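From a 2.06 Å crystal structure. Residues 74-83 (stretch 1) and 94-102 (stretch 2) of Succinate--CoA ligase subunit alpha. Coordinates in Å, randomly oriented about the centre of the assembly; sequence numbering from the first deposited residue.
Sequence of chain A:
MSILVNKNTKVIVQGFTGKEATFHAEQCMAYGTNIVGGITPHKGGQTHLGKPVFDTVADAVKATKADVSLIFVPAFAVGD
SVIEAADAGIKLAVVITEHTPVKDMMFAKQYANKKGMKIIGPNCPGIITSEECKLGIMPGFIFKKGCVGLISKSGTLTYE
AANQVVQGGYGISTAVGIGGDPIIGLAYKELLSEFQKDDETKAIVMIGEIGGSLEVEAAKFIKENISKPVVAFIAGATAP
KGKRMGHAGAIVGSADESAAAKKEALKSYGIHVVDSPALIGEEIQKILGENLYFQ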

# COMPACT_ATOMS: atom_id res chain seq x y z
N PRO A 74 -1.99 17.27 5.37
CA PRO A 74 -1.96 16.56 4.10
C PRO A 74 -0.67 15.73 3.94
O PRO A 74 0.31 15.94 4.63
N ALA A 75 -0.73 14.79 3.01
CA ALA A 75 0.28 13.79 2.79
C ALA A 75 1.66 14.42 2.56
O ALA A 75 2.66 13.87 3.06
N PHE A 76 1.71 15.57 1.87
CA PHE A 76 2.95 16.20 1.56
C PHE A 76 3.60 16.81 2.80
O PHE A 76 4.76 17.17 2.72
N ALA A 77 2.86 16.94 3.91
CA ALA A 77 3.32 17.62 5.11
C ALA A 77 3.59 16.62 6.25
O ALA A 77 4.11 17.00 7.31
N VAL A 78 3.21 15.36 6.07
CA VAL A 78 3.16 14.39 7.19
C VAL A 78 4.56 14.18 7.77
O VAL A 78 4.75 14.25 8.97
N GLY A 79 5.55 13.95 6.91
CA GLY A 79 6.87 13.65 7.36
C GLY A 79 7.42 14.77 8.21
O GLY A 79 7.92 14.52 9.30
N ASP A 80 7.35 16.00 7.68
CA ASP A 80 7.83 17.17 8.39
C ASP A 80 7.03 17.42 9.68
O ASP A 80 7.64 17.84 10.69
N SER A 81 5.72 17.09 9.69
CA SER A 81 4.89 17.29 10.91
C SER A 81 5.26 16.25 11.98
O SER A 81 5.24 16.60 13.18
N VAL A 82 5.62 15.02 11.56
CA VAL A 82 6.07 14.02 12.51
C VAL A 82 7.43 14.45 13.11
O VAL A 82 7.63 14.39 14.34
N ILE A 83 8.34 14.92 12.25
CA ILE A 83 9.65 15.40 12.68
C ILE A 83 9.47 16.59 13.64
O ILE A 83 10.13 16.64 14.64
N VAL A 94 -0.26 10.46 16.69
CA VAL A 94 -1.24 9.68 16.01
C VAL A 94 -1.45 10.29 14.63
O VAL A 94 -1.91 11.43 14.51
N VAL A 95 -1.13 9.55 13.57
CA VAL A 95 -1.10 10.15 12.23
C VAL A 95 -2.19 9.49 11.37
O VAL A 95 -2.05 8.34 11.00
N ILE A 96 -3.20 10.26 10.99
CA ILE A 96 -4.36 9.75 10.29
C ILE A 96 -4.11 9.62 8.79
O ILE A 96 -4.54 8.62 8.20
N THR A 97 -3.44 10.62 8.21
CA THR A 97 -3.42 10.88 6.77
C THR A 97 -2.85 9.69 5.99
O THR A 97 -1.89 9.03 6.41
N GLU A 98 -3.49 9.42 4.85
CA GLU A 98 -3.09 8.42 3.87
C GLU A 98 -2.24 9.10 2.76
O GLU A 98 -2.30 10.30 2.59
N HIS A 99 -1.48 8.28 2.02
CA HIS A 99 -0.71 8.64 0.82
C HIS A 99 0.57 9.39 1.17
O HIS A 99 1.11 10.12 0.32
N THR A 100 1.10 9.21 2.40
CA THR A 100 2.41 9.79 2.74
C THR A 100 3.49 9.08 1.93
O THR A 100 3.54 7.85 1.91
N PRO A 101 4.40 9.78 1.22
CA PRO A 101 5.52 9.11 0.56
C PRO A 101 6.28 8.20 1.55
O PRO A 101 6.55 8.60 2.69
N VAL A 102 6.60 6.97 1.14
CA VAL A 102 7.25 6.02 2.04
C VAL A 102 8.58 6.58 2.57
O VAL A 102 8.93 6.44 3.73

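The two stretches meet through small side chains, and no hydrogen bond links them. Together they bury 346 Å² of surface, both sides summed. The contact is made by van der Waals packing, part of it between apolar side chains and part against polar atoms.

Pro74 begins stretch 1 with its CA-to-CB bond directed away from stretch 2. Its ring, puckered C-gamma exo, takes little part. Its backbone does approach: Pro74 C lies 3.8 Å from Thr97 CG2. Pro74 O also accepts a hydrogen bond from Ala77 N at 2.8 Å.

Ala75 points toward stretch 2 and fits against its loop. Its CB lies 3.5 Å from Glu98 O and 3.3 Å from His99 O. These are contacts of a methyl group with backbone carbonyls. The same CB is 4.3 Å from His99 CB, although the end of the His99 side chain (chi1 m) leads away. Thr97 CG2 approaches the backbone of Ala75, 3.5 Å from Ala75 N. On the carbonyl side, Ala75 O is 3.8 Å from Pro101 CD. The backbones come close here, with Ala75 CA 4.5 Å from Thr100 CA.

Phe76 (chi1 p) and Ala77 both point away and make no contact with stretch 2.

Val78, in the helix, points toward stretch 2 in the t rotamer. It touches three residues. Its CG1 packs on Val95 CG1 at 3.7 Å, an apolar contact. Its CG2 lies 3.7 Å from Thr97 CB. Its CB is 3.4 Å from Thr100 OG1. Thr97 and Thr100 both adopt rotamer m; Thr97 points toward stretch 1, whereas Thr100 points sideways. Thr97 OG1 finds its hydrogen-bond partner in a residue just outside the stretches.

Gly79 has no side chain to add. Asp80 and Ser81, both m, are out of reach of stretch 2. Ser81 N donates to Ala77 O at 2.9 Å, a bond of the helical backbone.

Val82 follows Val78 by one helical turn, and its N donates to Val78 O at 2.8 Å. It points sideways, rotamer t, yet its CG2 reaches Val95 CG2 at 3.8 Å. Val95, also t, points toward stretch 1 from the end of its strand. Its two methyls thus meet different valines: CG1 packs on Val78 and CG2 on Val82. All three valines are buried.

Ile83 (m, t) closes the stretch out of reach of stretch 2, as does Val94 at the start of the other.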

# COMPACT_ATOMS: atom_id res chain seq x y z
CB PRO A 74 -1.95 17.69 3.05
CG PRO A 74 -2.45 18.95 3.80
CD PRO A 74 -1.96 18.74 5.22
CB ALA A 75 -0.14 12.94 1.62
CB PHE A 76 2.82 17.23 0.43
CG PHE A 76 1.84 18.36 0.71
CD1 PHE A 76 2.19 19.40 1.55
CD2 PHE A 76 0.59 18.38 0.10
CE1 PHE A 76 1.29 20.44 1.82
CE2 PHE A 76 -0.31 19.42 0.36
CZ PHE A 76 0.05 20.45 1.21
CB ALA A 77 2.31 18.71 5.54
CB VAL A 78 2.49 13.05 6.80
CG1 VAL A 78 2.82 11.93 7.81
CG2 VAL A 78 0.96 13.19 6.67
CB ASP A 80 7.87 18.42 7.50
CG ASP A 80 8.94 18.30 6.43
OD1 ASP A 80 9.80 17.36 6.53
OD2 ASP A 80 8.86 19.08 5.47
CB SER A 81 3.40 17.29 10.62
OG SER A 81 3.06 18.47 9.91
CB VAL A 82 6.15 12.62 11.86
CG1 VAL A 82 6.88 11.63 12.77
CG2 VAL A 82 4.76 12.13 11.51
CB ILE A 83 10.52 15.75 11.46
CG1 ILE A 83 10.96 14.46 10.76
CG2 ILE A 83 11.72 16.60 11.86
CD1 ILE A 83 11.64 14.70 9.43
CB VAL A 94 -2.54 9.63 16.84
CG1 VAL A 94 -3.58 8.79 16.15
CG2 VAL A 94 -2.31 9.13 18.25
CB VAL A 95 0.29 9.99 11.57
CG1 VAL A 95 0.33 10.68 10.22
CG2 VAL A 95 1.42 10.47 12.46
CB ILE A 96 -5.58 10.66 10.54
CG1 ILE A 96 -5.87 10.79 12.04
CG2 ILE A 96 -6.79 10.17 9.76
CD1 ILE A 96 -6.00 9.48 12.79
CB THR A 97 -2.55 12.12 6.51
OG1 THR A 97 -3.06 13.13 7.38
CG2 THR A 97 -2.54 12.58 5.07
CB GLU A 98 -4.34 7.77 3.25
CG GLU A 98 -4.00 6.57 2.33
CD GLU A 98 -5.16 5.61 2.01
OE1 GLU A 98 -6.31 6.13 2.04
OE2 GLU A 98 -4.92 4.34 1.75
CB HIS A 99 -1.58 9.36 -0.24
CG HIS A 99 -2.79 8.61 -0.65
ND1 HIS A 99 -2.73 7.28 -1.08
CD2 HIS A 99 -4.11 8.95 -0.61
CE1 HIS A 99 -3.95 6.85 -1.36
NE2 HIS A 99 -4.81 7.84 -1.03
CB THR A 100 2.70 9.68 4.24
OG1 THR A 100 1.65 10.31 4.97
CG2 THR A 100 4.03 10.30 4.62
CB PRO A 101 6.35 10.27 -0.00
CG PRO A 101 5.35 11.40 -0.19
CD PRO A 101 4.41 11.24 0.99
CB VAL A 102 7.45 4.63 1.40
CG1 VAL A 102 8.05 3.66 2.43
CG2 VAL A 102 6.12 4.06 0.90